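Local coordinates for protein Obg-like ATPase 1 (Schizosaccharomyces pombe, PDB 1NI3) that hydrolyses ATP, and GTP with lower efficiency, and acts as a negative regulator of the G2/M transition of the cell cycle, at residues Thr55-Pro58 with Glu59-Lys62; Asn107-Leu110 with Ser111-Ala115; Pro140-Asp143 with Leu144-Val148; Leu151-Lys154 with Asp155-Val159; Tyr193-Leu196 with Thr197-Gln201. All coordinates share one frame; numbering follows the deposited sequence.

Contact 1: residues Thr55-Pro58 with Glu59-Lys62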
# COMPACT_ATOMS: atom_id res chain seq x y z
N THR A 55 -18.76 -8.44 -5.81
CA THR A 55 -18.54 -9.76 -5.24
C THR A 55 -17.05 -10.04 -5.25
O THR A 55 -16.56 -10.86 -6.03
CB THR A 55 -19.29 -10.84 -6.05
OG1 THR A 55 -20.68 -10.50 -6.13
CG2 THR A 55 -19.14 -12.20 -5.39
N ILE A 56 -16.33 -9.34 -4.38
CA ILE A 56 -14.88 -9.48 -4.25
C ILE A 56 -14.50 -10.94 -4.09
O ILE A 56 -15.33 -11.77 -3.71
CB ILE A 56 -14.34 -8.72 -3.00
CG1 ILE A 56 -15.14 -7.43 -2.76
CG2 ILE A 56 -12.87 -8.41 -3.18
CD1 ILE A 56 -16.45 -7.64 -2.00
N ASP A 57 -13.24 -11.27 -4.37
CA ASP A 57 -12.76 -12.64 -4.21
C ASP A 57 -12.50 -12.87 -2.73
O ASP A 57 -12.08 -11.96 -2.01
CB ASP A 57 -11.48 -12.87 -5.00
CG ASP A 57 -11.74 -12.96 -6.49
OD1 ASP A 57 -12.34 -12.02 -7.05
OD2 ASP A 57 -11.35 -13.98 -7.11
N PRO A 58 -12.74 -14.09 -2.25
CA PRO A 58 -12.54 -14.46 -0.84
C PRO A 58 -11.22 -14.00 -0.23
O PRO A 58 -11.19 -13.53 0.90
CB PRO A 58 -12.67 -15.98 -0.88
CG PRO A 58 -13.67 -16.19 -1.97
CD PRO A 58 -13.18 -15.25 -3.04
N GLU A 59 -10.12 -14.11 -0.97
CA GLU A 59 -8.82 -13.69 -0.44
C GLU A 59 -8.54 -12.22 -0.70
O GLU A 59 -7.45 -11.72 -0.38
CB GLU A 59 -7.69 -14.53 -1.03
CG GLU A 59 -7.77 -16.01 -0.73
CD GLU A 59 -9.00 -16.64 -1.30
OE1 GLU A 59 -9.22 -16.50 -2.53
OE2 GLU A 59 -9.76 -17.26 -0.53
N GLU A 60 -9.51 -11.54 -1.29
CA GLU A 60 -9.36 -10.12 -1.58
C GLU A 60 -10.33 -9.30 -0.75
O GLU A 60 -11.50 -9.64 -0.63
CB GLU A 60 -9.63 -9.83 -3.06
CG GLU A 60 -9.54 -8.35 -3.41
CD GLU A 60 -9.59 -8.09 -4.90
OE1 GLU A 60 -10.56 -8.54 -5.54
OE2 GLU A 60 -8.66 -7.44 -5.43
N ALA A 61 -9.82 -8.21 -0.18
CA ALA A 61 -10.64 -7.31 0.61
C ALA A 61 -10.51 -5.90 0.04
O ALA A 61 -9.40 -5.44 -0.25
CB ALA A 61 -10.20 -7.35 2.07
N LYS A 62 -11.65 -5.24 -0.17
CA LYS A 62 -11.70 -3.86 -0.67
C LYS A 62 -11.96 -2.99 0.56
O LYS A 62 -13.12 -2.79 0.93
CB LYS A 62 -12.87 -3.67 -1.65
CG LYS A 62 -12.87 -4.50 -2.92
CD LYS A 62 -11.73 -4.10 -3.84
CE LYS A 62 -11.58 -5.03 -5.04
NZ LYS A 62 -10.26 -4.82 -5.70
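I56 lays its CG2 methyl against the aliphatic part of E60, the two side chains crossing at about a right angle with I56 CG2 3.3 Å from E60 CG. The other branch serves a second partner: I56 CG1 meets K62 CG at 3.7 Å, isoleucine and lysine running past each other in opposite directions. D57 to E60 form a type I beta turn, closed by E60 N donating to D57 O (2.7 Å). The turn ends a loop that follows helix 33-42 and leads into strand 60-65, which pairs antiparallel with strand 81-90; this is the region where G proteins generally carry switch I, and the side chain of E59 lies about 9 Å from that of S34, a probable magnesium ligand. E59 bends at its second torsion (63°) and folds back beside the proline, E59 CD reaching 3.8 Å from P58 CB. E60 extends fully instead, and its OE2 forms a salt bridge with K62 NZ at 3.1 Å, weak as a hydrogen bond. That lysine probably offsets the proximity of D57 OD1 to E60 OE1, 4.2 Å apart with the carboxylate planes nearly perpendicular; K62 NZ also bonds weakly to T88.

Contact 2: residues Asn107-Leu110 with Ser111-Ala115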
# COMPACT_ATOMS: atom_id res chain seq x y z
N ASN A 107 8.47 -20.51 -1.88
CA ASN A 107 8.41 -20.05 -3.26
C ASN A 107 6.99 -19.81 -3.72
O ASN A 107 6.75 -18.94 -4.55
CB ASN A 107 9.08 -21.07 -4.16
CG ASN A 107 10.18 -20.46 -5.00
OD1 ASN A 107 9.92 -19.66 -5.89
ND2 ASN A 107 11.42 -20.85 -4.72
N ALA A 108 6.05 -20.59 -3.20
CA ALA A 108 4.66 -20.42 -3.61
C ALA A 108 4.12 -19.11 -3.04
O ALA A 108 3.59 -18.27 -3.77
CB ALA A 108 3.83 -21.59 -3.12
N PHE A 109 4.25 -18.97 -1.72
CA PHE A 109 3.79 -17.78 -1.02
C PHE A 109 4.31 -16.56 -1.76
O PHE A 109 3.57 -15.63 -2.06
CB PHE A 109 4.33 -17.77 0.41
CG PHE A 109 3.70 -16.74 1.29
CD1 PHE A 109 2.43 -16.94 1.81
CD2 PHE A 109 4.36 -15.55 1.57
CE1 PHE A 109 1.81 -15.97 2.59
CE2 PHE A 109 3.76 -14.58 2.35
CZ PHE A 109 2.48 -14.79 2.87
N LEU A 110 5.60 -16.56 -2.05
CA LEU A 110 6.18 -15.46 -2.77
C LEU A 110 5.61 -15.29 -4.16
O LEU A 110 5.38 -14.16 -4.60
CB LEU A 110 7.69 -15.61 -2.85
CG LEU A 110 8.44 -15.37 -1.54
CD1 LEU A 110 9.92 -15.55 -1.77
CD2 LEU A 110 8.15 -13.98 -1.03
N SER A 111 5.36 -16.38 -4.88
CA SER A 111 4.82 -16.24 -6.23
C SER A 111 3.57 -15.35 -6.29
O SER A 111 3.29 -14.75 -7.31
CB SER A 111 4.54 -17.61 -6.87
OG SER A 111 3.31 -18.16 -6.42
N HIS A 112 2.85 -15.27 -5.18
CA HIS A 112 1.63 -14.46 -5.07
C HIS A 112 1.93 -13.05 -4.63
O HIS A 112 1.23 -12.10 -4.98
CB HIS A 112 0.66 -15.08 -4.08
CG HIS A 112 -0.12 -16.22 -4.64
ND1 HIS A 112 -1.03 -16.04 -5.66
CD2 HIS A 112 -0.09 -17.54 -4.37
CE1 HIS A 112 -1.54 -17.22 -5.99
NE2 HIS A 112 -0.98 -18.14 -5.23
N VAL A 113 2.96 -12.92 -3.81
CA VAL A 113 3.38 -11.63 -3.32
C VAL A 113 3.79 -10.77 -4.51
O VAL A 113 3.51 -9.57 -4.55
CB VAL A 113 4.57 -11.78 -2.36
CG1 VAL A 113 5.24 -10.44 -2.15
CG2 VAL A 113 4.09 -12.35 -1.04
N ARG A 114 4.43 -11.40 -5.49
CA ARG A 114 4.89 -10.70 -6.68
C ARG A 114 3.76 -9.96 -7.37
O ARG A 114 3.99 -8.94 -8.02
CB ARG A 114 5.51 -11.70 -7.68
CG ARG A 114 6.79 -12.36 -7.21
CD ARG A 114 7.24 -13.49 -8.12
NE ARG A 114 8.48 -14.12 -7.66
CZ ARG A 114 9.69 -13.61 -7.87
NH1 ARG A 114 9.83 -12.48 -8.55
NH2 ARG A 114 10.76 -14.23 -7.40
N ALA A 115 2.55 -10.46 -7.24
CA ALA A 115 1.43 -9.83 -7.91
C ALA A 115 0.91 -8.63 -7.15
O ALA A 115 -0.09 -8.02 -7.52
CB ALA A 115 0.31 -10.84 -8.11
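F109 and V113 cross at a slant, one helical turn apart, with V113 CG2 meeting the CD2-CE2 side of the ring at 4.1 Å from F109 CE2. The phenylalanine ring is carried there by CG standing anti to the backbone N (chi1 -168°). L110, on the neighbouring flank, adds a looser contact, its CD2 4.4 Å from V113 CG2, and L110 reaches on to L151 of helix 140-168. The chain of R114 runs extended from CG to NE, with R114 CG 3.5 Å from L110 O, the carbonyl that also accepts R114 N. On another side of the helix S111 turns its hydroxyl back to the main chain: S111 OG, lodged between its own N and carbonyl carbon (chi1 80°), donates to A108 O at 2.7 Å, in the carbonyl plane and on a lone pair. F109 O is shared by two backbone donors, V113 N and H112 N. Helix 107-113 follows strand 81-90 and the loop after it, the place of switch II in G proteins, and the side chain of F109 comes within about 5 Å of that of K33, predicted to bind ATP. The chemistry is thus divided: F109, L110 and V113 supply an apolar surface toward V26, I92 and helix 140-168, while the exposed serine spends its proton on a carbonyl of its own helix.

Contact 3: residues Pro140-Asp143 with Leu144-Val148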
# COMPACT_ATOMS: atom_id res chain seq x y z
N PRO A 140 10.68 -12.55 17.49
CA PRO A 140 10.37 -11.75 16.31
C PRO A 140 11.61 -11.35 15.51
O PRO A 140 11.68 -11.57 14.30
CB PRO A 140 9.65 -10.53 16.90
CG PRO A 140 10.34 -10.36 18.20
CD PRO A 140 10.41 -11.78 18.72
N ILE A 141 12.59 -10.78 16.21
CA ILE A 141 13.83 -10.36 15.58
C ILE A 141 14.36 -11.42 14.62
O ILE A 141 14.79 -11.10 13.51
CB ILE A 141 14.91 -10.06 16.63
CG1 ILE A 141 14.48 -8.86 17.49
CG2 ILE A 141 16.24 -9.78 15.95
CD1 ILE A 141 13.39 -9.18 18.49
N ARG A 142 14.33 -12.68 15.03
CA ARG A 142 14.82 -13.74 14.17
C ARG A 142 14.01 -13.78 12.88
O ARG A 142 14.56 -13.62 11.79
CB ARG A 142 14.70 -15.10 14.86
CG ARG A 142 15.67 -16.11 14.30
CD ARG A 142 15.28 -17.53 14.64
NE ARG A 142 14.09 -17.96 13.90
CZ ARG A 142 12.87 -18.07 14.42
NH1 ARG A 142 12.67 -17.78 15.71
NH2 ARG A 142 11.86 -18.48 13.67
N ASP A 143 12.70 -13.98 13.02
CA ASP A 143 11.77 -14.06 11.89
C ASP A 143 11.83 -12.84 10.99
O ASP A 143 11.70 -12.93 9.77
CB ASP A 143 10.34 -14.22 12.42
CG ASP A 143 10.16 -15.47 13.24
OD1 ASP A 143 11.04 -15.74 14.09
OD2 ASP A 143 9.15 -16.18 13.05
N LEU A 144 12.02 -11.68 11.62
CA LEU A 144 12.11 -10.42 10.89
C LEU A 144 13.26 -10.47 9.89
O LEU A 144 13.12 -10.02 8.76
CB LEU A 144 12.36 -9.28 11.86
CG LEU A 144 11.19 -8.33 12.14
CD1 LEU A 144 11.57 -7.40 13.27
CD2 LEU A 144 10.85 -7.56 10.88
N SER A 145 14.40 -11.01 10.33
CA SER A 145 15.57 -11.11 9.47
C SER A 145 15.40 -12.19 8.41
O SER A 145 15.84 -12.03 7.27
CB SER A 145 16.81 -11.39 10.33
OG SER A 145 18.01 -11.23 9.55
N ILE A 146 14.75 -13.29 8.77
CA ILE A 146 14.51 -14.39 7.83
C ILE A 146 13.87 -13.89 6.54
O ILE A 146 14.45 -14.01 5.45
CB ILE A 146 13.57 -15.44 8.45
CG1 ILE A 146 14.29 -16.18 9.58
CG2 ILE A 146 13.09 -16.41 7.38
CD1 ILE A 146 13.36 -17.00 10.44
N ILE A 147 12.67 -13.34 6.67
CA ILE A 147 11.92 -12.82 5.53
C ILE A 147 12.80 -11.94 4.64
O ILE A 147 12.88 -12.16 3.43
CB ILE A 147 10.65 -12.05 6.02
CG1 ILE A 147 9.77 -13.01 6.83
CG2 ILE A 147 9.85 -11.53 4.83
CD1 ILE A 147 8.51 -12.39 7.38
N VAL A 148 13.47 -10.96 5.24
CA VAL A 148 14.33 -10.09 4.45
C VAL A 148 15.30 -10.93 3.61
O VAL A 148 15.30 -10.85 2.38
CB VAL A 148 15.18 -9.19 5.34
CG1 VAL A 148 15.78 -8.08 4.50
CG2 VAL A 148 14.35 -8.64 6.47
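D143 is overlaid by I146 of the next turn, whose CD1 methyl rests 3.6 Å from D143 CA and, at its outer side, 3.7 Å from R142 NE. In I146, CG1 stands anti to the carbonyl carbon, beside the backbone N (chi1 -70°), which directs the longer branch toward the preceding turn and sets I146 CG1 3.4 Å from R142 O. The D143 carboxylate meets R142, which bends at its third torsion (71°) and brings NH2 to 2.9 Å from D143 OD1. The oxygen is well out of the guanidinium plane, and the salt bridge is therefore one of charge, without an N-H directed at it. Arginine and isoleucine lie side by side and point the same way, so the methyl passes along the guanidinium end of R142. With an alanine at I146 the CD1 methyl is gone, and the R142 guanidinium, without its aliphatic neighbour, is likely to turn more freely.

These residues belong to the first turns of helix 140-168, which packs on strand 118-124 of the central sheet of the nucleotide-binding domain. L144 is buried: its N donates to P140 O at 2.7 Å, and its CB lies 3.4 Å from that same oxygen, while its side chain turns to Q121 and V123 of the strand and to W252 of helix 246-254. D143 also gives its carbonyl to I147 N, a nearly straight bond (169° at the hydrogen), and its side chain touches M28, about 6 Å from that of V31, which is predicted to bind ATP.

Contact 4: residues Leu151-Lys154 with Asp155-Val159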
# COMPACT_ATOMS: atom_id res chain seq x y z
N LEU A 151 13.80 -12.67 0.87
CA LEU A 151 13.52 -11.78 -0.24
C LEU A 151 14.79 -11.43 -1.02
O LEU A 151 14.82 -11.52 -2.25
CB LEU A 151 12.81 -10.50 0.23
CG LEU A 151 11.46 -10.73 0.93
CD1 LEU A 151 10.76 -9.41 1.10
CD2 LEU A 151 10.60 -11.69 0.12
N LEU A 152 15.83 -11.05 -0.29
CA LEU A 152 17.09 -10.70 -0.93
C LEU A 152 17.61 -11.83 -1.81
O LEU A 152 18.01 -11.60 -2.96
CB LEU A 152 18.13 -10.37 0.12
CG LEU A 152 17.79 -9.07 0.80
CD1 LEU A 152 18.70 -8.86 1.99
CD2 LEU A 152 17.89 -7.92 -0.20
N ILE A 153 17.59 -13.06 -1.29
CA ILE A 153 18.06 -14.17 -2.10
C ILE A 153 17.30 -14.25 -3.41
O ILE A 153 17.92 -14.27 -4.49
CB ILE A 153 17.94 -15.48 -1.35
CG1 ILE A 153 18.79 -15.43 -0.08
CG2 ILE A 153 18.46 -16.63 -2.21
CD1 ILE A 153 20.27 -15.21 -0.39
N LYS A 154 15.98 -14.28 -3.33
CA LYS A 154 15.18 -14.33 -4.55
C LYS A 154 15.63 -13.28 -5.56
O LYS A 154 16.14 -13.62 -6.63
CB LYS A 154 13.71 -14.14 -4.23
CG LYS A 154 13.04 -15.42 -3.83
CD LYS A 154 13.08 -16.39 -5.00
CE LYS A 154 12.53 -17.75 -4.63
NZ LYS A 154 12.45 -18.61 -5.84
N ASP A 155 15.45 -12.01 -5.23
CA ASP A 155 15.86 -10.95 -6.15
C ASP A 155 17.28 -11.13 -6.62
O ASP A 155 17.60 -10.87 -7.78
CB ASP A 155 15.70 -9.58 -5.50
CG ASP A 155 14.26 -9.23 -5.25
OD1 ASP A 155 13.46 -9.28 -6.21
OD2 ASP A 155 13.92 -8.89 -4.10
N ALA A 156 18.14 -11.58 -5.72
CA ALA A 156 19.54 -11.81 -6.03
C ALA A 156 19.64 -12.85 -7.12
O ALA A 156 20.31 -12.65 -8.14
CB ALA A 156 20.27 -12.29 -4.81
N GLU A 157 18.97 -13.98 -6.91
CA GLU A 157 18.96 -15.04 -7.90
C GLU A 157 18.36 -14.51 -9.19
O GLU A 157 18.97 -14.63 -10.24
CB GLU A 157 18.17 -16.23 -7.37
CG GLU A 157 18.99 -17.08 -6.39
CD GLU A 157 18.14 -18.06 -5.59
OE1 GLU A 157 17.14 -18.58 -6.13
OE2 GLU A 157 18.51 -18.33 -4.43
N PHE A 158 17.18 -13.89 -9.12
CA PHE A 158 16.56 -13.36 -10.32
C PHE A 158 17.51 -12.51 -11.12
O PHE A 158 17.63 -12.67 -12.32
CB PHE A 158 15.34 -12.52 -9.97
CG PHE A 158 14.64 -11.98 -11.18
CD1 PHE A 158 13.65 -12.72 -11.82
CD2 PHE A 158 14.97 -10.72 -11.68
CE1 PHE A 158 12.99 -12.21 -12.95
CE2 PHE A 158 14.32 -10.21 -12.82
CZ PHE A 158 13.33 -10.96 -13.45
N VAL A 159 18.17 -11.59 -10.44
CA VAL A 159 19.11 -10.71 -11.11
C VAL A 159 20.21 -11.55 -11.75
O VAL A 159 20.46 -11.46 -12.96
CB VAL A 159 19.75 -9.71 -10.12
CG1 VAL A 159 20.83 -8.90 -10.81
CG2 VAL A 159 18.67 -8.80 -9.57
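The middle of helix 140-168 is a regular alpha-helical run, in which F158 N donates to K154 O at 2.7 Å and E157 N to I153 O at the same length. D155 N to L151 O and A156 N to L152 O continue the i to i+4 pattern. The side chains add little apolar overlap of their own across this turn; instead they lean on backbone oxygens. E157 leans outward and back toward the preceding turn, with its CG 3.6 Å from I153 O, while F158 CB stands 3.6 Å from K154 O. CG of F158 is anti to the backbone N (chi1 -179°), and the ring leads off from this turn. K154 bends at its second torsion, and its NZ stays 4.7 Å from E157 OE1: the opposite charges may attract each other, but the ammonium group is hydrogen-bonded to N107 OD1. D155 is buried, with both carboxylate oxygens engaged, OD1 by the backbone N of L222 and OD2 by that of T223. This two-pronged grip probably fixes the rotation of the carboxylate, and it ties the helix to the loop leading to strand 227-232. K154 packs against L110 of helix 107-113, whereas V159 meets I189, Y193 and L196, placing this part of helix 140-168 between helix 107-113 and helix 179-199.

Contact 5: residues Tyr193-Leu196 with Thr197-Gln201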
# COMPACT_ATOMS: atom_id res chain seq x y z
N TYR A 193 22.66 -6.07 -8.49
CA TYR A 193 23.09 -7.32 -7.89
C TYR A 193 24.02 -6.97 -6.75
O TYR A 193 23.81 -7.37 -5.61
CB TYR A 193 23.84 -8.16 -8.92
CG TYR A 193 24.11 -9.57 -8.44
CD1 TYR A 193 23.15 -10.57 -8.56
CD2 TYR A 193 25.33 -9.89 -7.84
CE1 TYR A 193 23.39 -11.86 -8.10
CE2 TYR A 193 25.58 -11.17 -7.37
CZ TYR A 193 24.62 -12.15 -7.51
OH TYR A 193 24.88 -13.42 -7.05
N GLN A 194 25.07 -6.21 -7.08
CA GLN A 194 26.04 -5.74 -6.10
C GLN A 194 25.33 -5.36 -4.81
O GLN A 194 25.70 -5.81 -3.73
CB GLN A 194 26.76 -4.51 -6.66
CG GLN A 194 28.15 -4.75 -7.23
CD GLN A 194 29.23 -4.63 -6.17
OE1 GLN A 194 29.41 -3.56 -5.57
NE2 GLN A 194 29.95 -5.71 -5.93
N TYR A 195 24.30 -4.52 -4.93
CA TYR A 195 23.53 -4.05 -3.78
C TYR A 195 22.89 -5.21 -3.05
O TYR A 195 23.17 -5.45 -1.88
CB TYR A 195 22.44 -3.06 -4.23
CG TYR A 195 21.94 -2.10 -3.16
CD1 TYR A 195 22.53 -0.84 -2.99
CD2 TYR A 195 20.89 -2.45 -2.29
CE1 TYR A 195 22.09 0.03 -1.99
CE2 TYR A 195 20.45 -1.58 -1.29
CZ TYR A 195 21.06 -0.34 -1.14
OH TYR A 195 20.66 0.51 -0.14
N LEU A 196 22.03 -5.94 -3.76
CA LEU A 196 21.31 -7.08 -3.19
C LEU A 196 22.23 -8.06 -2.46
O LEU A 196 21.82 -8.71 -1.50
CB LEU A 196 20.56 -7.82 -4.28
CG LEU A 196 19.47 -6.99 -4.94
CD1 LEU A 196 18.88 -7.77 -6.09
CD2 LEU A 196 18.40 -6.64 -3.91
N THR A 197 23.47 -8.15 -2.92
CA THR A 197 24.40 -9.07 -2.31
C THR A 197 25.41 -8.43 -1.36
O THR A 197 25.53 -8.85 -0.21
CB THR A 197 25.11 -9.86 -3.40
OG1 THR A 197 25.57 -8.96 -4.43
CG2 THR A 197 24.16 -10.85 -4.02
N GLU A 198 26.14 -7.43 -1.85
CA GLU A 198 27.14 -6.75 -1.03
C GLU A 198 26.45 -5.97 0.09
O GLU A 198 26.46 -6.38 1.25
CB GLU A 198 27.96 -5.78 -1.88
CG GLU A 198 29.45 -6.10 -1.96
CD GLU A 198 29.71 -7.37 -2.73
OE1 GLU A 198 29.27 -7.47 -3.90
OE2 GLU A 198 30.39 -8.27 -2.19
N THR A 199 25.86 -4.84 -0.28
CA THR A 199 25.18 -3.99 0.67
C THR A 199 24.20 -4.78 1.53
O THR A 199 23.93 -4.40 2.67
CB THR A 199 24.44 -2.87 -0.06
OG1 THR A 199 25.20 -2.47 -1.21
CG2 THR A 199 24.24 -1.68 0.84
N LYS A 200 23.66 -5.86 0.97
CA LYS A 200 22.71 -6.73 1.66
C LYS A 200 21.47 -6.02 2.20
O LYS A 200 21.02 -6.31 3.32
CB LYS A 200 23.41 -7.47 2.80
CG LYS A 200 24.32 -8.59 2.34
CD LYS A 200 24.68 -9.52 3.49
CE LYS A 200 25.24 -10.83 2.97
NZ LYS A 200 24.28 -11.43 2.00
N GLN A 201 20.93 -5.09 1.41
CA GLN A 201 19.72 -4.33 1.78
C GLN A 201 18.69 -4.29 0.65
O GLN A 201 19.05 -4.31 -0.53
CB GLN A 201 20.08 -2.90 2.16
CG GLN A 201 20.59 -2.74 3.58
CD GLN A 201 20.27 -1.37 4.17
OE1 GLN A 201 19.10 -1.00 4.30
NE2 GLN A 201 21.31 -0.62 4.53
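Y195 begins its contact at CB, 4.1 Å from the hydroxyl of T199, and its ring then extends over that threonine. CG standing anti to the backbone N (chi1 -157°) swings the ring toward the following turn. CD1 lies 3.6 Å from T199 OG1, and farther out CE1 is 3.9 Å from T199 CG2, the methyl that CZ also meets. The heart of this overlap is a CH-pi contact: T199 CB sits 4.0 Å from the centroid of the Y195 ring, only 8° off its normal. At the CD2-CE2 edge, in the ring plane, lies Q201 O, and CE2 has Q201 CB at 3.7 Å; the hydroxyl OH, at the tip, is near the same Q201 CB.

This stretch ends helix 179-199, where the helix widens into a pi-type turn. K200 N reaches back five residues to Y195 O (2.9 Å), and K200 itself takes a positive phi of 55° as the chain leaves the helix. A turn earlier, T197 OG1 donates to Y193 O at 2.6 Å from above the carbonyl plane, an oxygen that T197 N also uses. The T197 methyl CG2 meanwhile covers one face of the Y193 ring, toward its rim, as a second CH-pi contact. A serine here instead of Y195 removes the ring, which would probably open a gap beside T199 and Q201 and leave W208, whose ring meets that of Y195, without its aromatic partner.

How the contacts relate
All five contacts fall in the OBG-type G domain and follow one another along the chain in numerical order. Contact 1 opens strand 60-65 of the central sheet; contact 2 lies on helix 107-113, its centre about 18 Å away and without touching it. Contacts 3 and 4 share helix 140-168, their centres about 17 Å apart, and contact 5 ends the next helix, 179-199. Contact 4 lies between two of the others: its centre is about 13 Å from that of contact 2 and about 10 Å from that of contact 5, and it touches both. Contacts 1 to 3 approach the predicted nucleotide site, whereas contacts 4 and 5 build helical packing away from it.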